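PDB 2QMX: prephenate dehydratase from Chlorobium tepidum TLS, which catalyses the conversion of prephenate to phenylpyruvate in phenylalanine biosynthesis and is inhibited by the end product, L-phenylalanine. Local coordinates for residues D37-V42 with D67-R72. Residues are numbered along the deposited sequence; the frame is centred on the assembly and turned at random.
Sequences DVFSAV and DLLLRR
Phe39 and Leu68 meet where two helices of the prephenate dehydratase domain, 35-43 and 63-71, lie side by side on one large mixed sheet, an α/β layering in which the Phe39 ring spans from one helix to the other. The domain belongs to the same clan as the periplasmic binding proteins, and both helices pack on its strand 49-56, which follows the first helix and precedes the second.

The central element is a CH-pi contact. Leu68 CB sits over one face of the Phe39 ring, 3.4 Å from its centroid and only 14° off the ring normal. Phe39 CG stands anti to its own carbonyl carbon (chi1 -72°), which sends the ring out to the second helix. Leu68 continues along the ring from that point, its CD2 reaching Phe39 CD1 at 3.6 Å.

Leu69 adds a second apolar contact. It starts out pointing away from helix 35-43, but its end comes nearer: CD1 approaches Phe39 CE2 to 3.7 Å, the two side chains crossing at about a right angle. The sheet lies beneath both residues, with Phe39 touching Ile52, and Leu69 touching Ile54 as well as Phe177 and Ile179 of strand 173-181. Phe39, Leu68 and Leu69 are all buried, and their side chains meet through carbon atoms.

Where helix 63-71 ends, a charged residue contributes its aliphatic part. Arg72, the first residue to depart from helical geometry, still gives its N to Leu68 O in a 2.7 Å backbone hydrogen bond. Its chain is bent at chi2 (12°), and the contact is made by CB and CG, ahead of the guanidinium: Arg72 CG comes obliquely to Phe39 CD2 at 3.5 Å.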
loop_
_atom_site.group_PDB
_atom_site.type_symbol
_atom_site.label_atom_id
_atom_site.label_comp_id
_atom_site.label_asym_id
_atom_site.label_seq_id
_atom_site.Cartn_x
_atom_site.Cartn_y
_atom_site.Cartn_z
ATOM N N ASP A 37 -17.109 7.077 0.342
ATOM C CA ASP A 37 -17.772 8.248 0.932
ATOM C C ASP A 37 -17.154 9.660 0.652
ATOM O O ASP A 37 -17.905 10.627 0.473
ATOM C CB ASP A 37 -17.999 8.016 2.447
ATOM C CG ASP A 37 -19.396 7.332 2.774
ATOM O OD1 ASP A 37 -20.079 6.749 1.882
ATOM O OD2 ASP A 37 -19.819 7.393 3.950
ATOM N N VAL A 38 -15.817 9.767 0.588
ATOM C CA VAL A 38 -15.105 11.042 0.362
ATOM C C VAL A 38 -15.358 11.517 -1.063
ATOM O O VAL A 38 -15.736 12.689 -1.294
ATOM C CB VAL A 38 -13.555 10.898 0.488
ATOM C CG1 VAL A 38 -12.890 12.177 0.047
ATOM C CG2 VAL A 38 -13.138 10.530 1.909
ATOM N N PHE A 39 -15.152 10.616 -2.031
ATOM C CA PHE A 39 -15.552 10.934 -3.406
ATOM C C PHE A 39 -17.012 11.337 -3.544
ATOM O O PHE A 39 -17.326 12.144 -4.378
ATOM C CB PHE A 39 -15.241 9.809 -4.392
ATOM C CG PHE A 39 -13.786 9.653 -4.691
ATOM C CD1 PHE A 39 -12.935 9.017 -3.780
ATOM C CD2 PHE A 39 -13.264 10.100 -5.915
ATOM C CE1 PHE A 39 -11.587 8.853 -4.078
ATOM C CE2 PHE A 39 -11.928 9.917 -6.248
ATOM C CZ PHE A 39 -11.073 9.306 -5.322
ATOM N N SER A 40 -17.898 10.782 -2.735
ATOM C CA SER A 40 -19.352 11.061 -2.873
ATOM C C SER A 40 -19.817 12.406 -2.265
ATOM O O SER A 40 -20.827 12.990 -2.684
ATOM C CB SER A 40 -20.144 9.897 -2.276
ATOM O OG SER A 40 -19.712 8.687 -2.889
ATOM N N ALA A 41 -19.087 12.875 -1.256
ATOM C CA ALA A 41 -19.292 14.197 -0.694
ATOM C C ALA A 41 -19.094 15.244 -1.826
ATOM O O ALA A 41 -19.819 16.236 -1.897
ATOM C CB ALA A 41 -18.295 14.418 0.442
ATOM N N VAL A 42 -18.119 14.985 -2.716
ATOM C CA VAL A 42 -17.872 15.858 -3.872
ATOM C C VAL A 42 -18.962 15.692 -4.929
ATOM O O VAL A 42 -19.656 16.673 -5.248
ATOM C CB VAL A 42 -16.426 15.738 -4.450
ATOM C CG1 VAL A 42 -16.245 16.719 -5.627
ATOM C CG2 VAL A 42 -15.396 16.041 -3.384
ATOM N N ASP A 67 -8.779 3.795 -8.786
ATOM C CA ASP A 67 -10.011 3.415 -9.556
ATOM C C ASP A 67 -11.100 4.473 -9.409
ATOM O O ASP A 67 -11.908 4.712 -10.329
ATOM C CB ASP A 67 -10.602 2.047 -9.171
ATOM C CG ASP A 67 -9.678 0.914 -9.491
ATOM O OD1 ASP A 67 -9.002 1.006 -10.567
ATOM O OD2 ASP A 67 -9.604 -0.047 -8.665
ATOM N N LEU A 68 -11.129 5.104 -8.244
ATOM C CA LEU A 68 -12.094 6.202 -8.012
ATOM C C LEU A 68 -11.739 7.490 -8.761
ATOM O O LEU A 68 -12.612 8.162 -9.295
ATOM C CB LEU A 68 -12.308 6.457 -6.524
ATOM C CG LEU A 68 -13.499 5.797 -5.795
ATOM C CD1 LEU A 68 -14.197 4.581 -6.569
ATOM C CD2 LEU A 68 -13.034 5.425 -4.353
ATOM N N LEU A 69 -10.484 7.824 -8.873
ATOM C CA LEU A 69 -10.102 9.003 -9.646
ATOM C C LEU A 69 -10.483 8.816 -11.125
ATOM O O LEU A 69 -10.985 9.729 -11.815
ATOM C CB LEU A 69 -8.580 9.177 -9.494
ATOM C CG LEU A 69 -7.857 10.284 -8.654
ATOM C CD1 LEU A 69 -8.720 11.110 -7.761
ATOM C CD2 LEU A 69 -6.522 9.835 -7.986
ATOM N N LEU A 70 -10.229 7.596 -11.600
ATOM C CA LEU A 70 -10.634 7.125 -12.897
ATOM C C LEU A 70 -12.142 7.175 -13.101
ATOM O O LEU A 70 -12.602 7.721 -14.119
ATOM C CB LEU A 70 -10.119 5.714 -13.040
ATOM C CG LEU A 70 -9.742 5.080 -14.360
ATOM C CD1 LEU A 70 -10.936 4.252 -14.779
ATOM C CD2 LEU A 70 -9.377 6.121 -15.420
ATOM N N ARG A 71 -12.931 6.633 -12.171
ATOM C CA ARG A 71 -14.371 6.595 -12.393
ATOM C C ARG A 71 -15.165 7.843 -11.973
ATOM O O ARG A 71 -16.282 8.093 -12.466
ATOM C CB ARG A 71 -14.993 5.394 -11.694
ATOM C CG ARG A 71 -14.833 4.122 -12.461
ATOM C CD ARG A 71 -14.788 3.011 -11.455
ATOM N NE ARG A 71 -13.651 2.115 -11.700
ATOM C CZ ARG A 71 -13.139 1.309 -10.774
ATOM N NH1 ARG A 71 -13.665 1.294 -9.528
ATOM N NH2 ARG A 71 -12.115 0.516 -11.096
ATOM N N ARG A 72 -14.629 8.604 -11.037
ATOM C CA ARG A 72 -15.388 9.747 -10.546
ATOM C C ARG A 72 -15.171 10.957 -11.417
ATOM O O ARG A 72 -14.042 11.226 -11.823
ATOM C CB ARG A 72 -15.061 10.034 -9.086
ATOM C CG ARG A 72 -15.995 9.335 -8.036
ATOM C CD ARG A 72 -16.893 8.255 -8.640
ATOM N NE ARG A 72 -17.560 7.410 -7.650
ATOM C CZ ARG A 72 -18.052 6.192 -7.923
ATOM N NH1 ARG A 72 -18.606 5.474 -6.957
ATOM N NH2 ARG A 72 -17.977 5.678 -9.158
#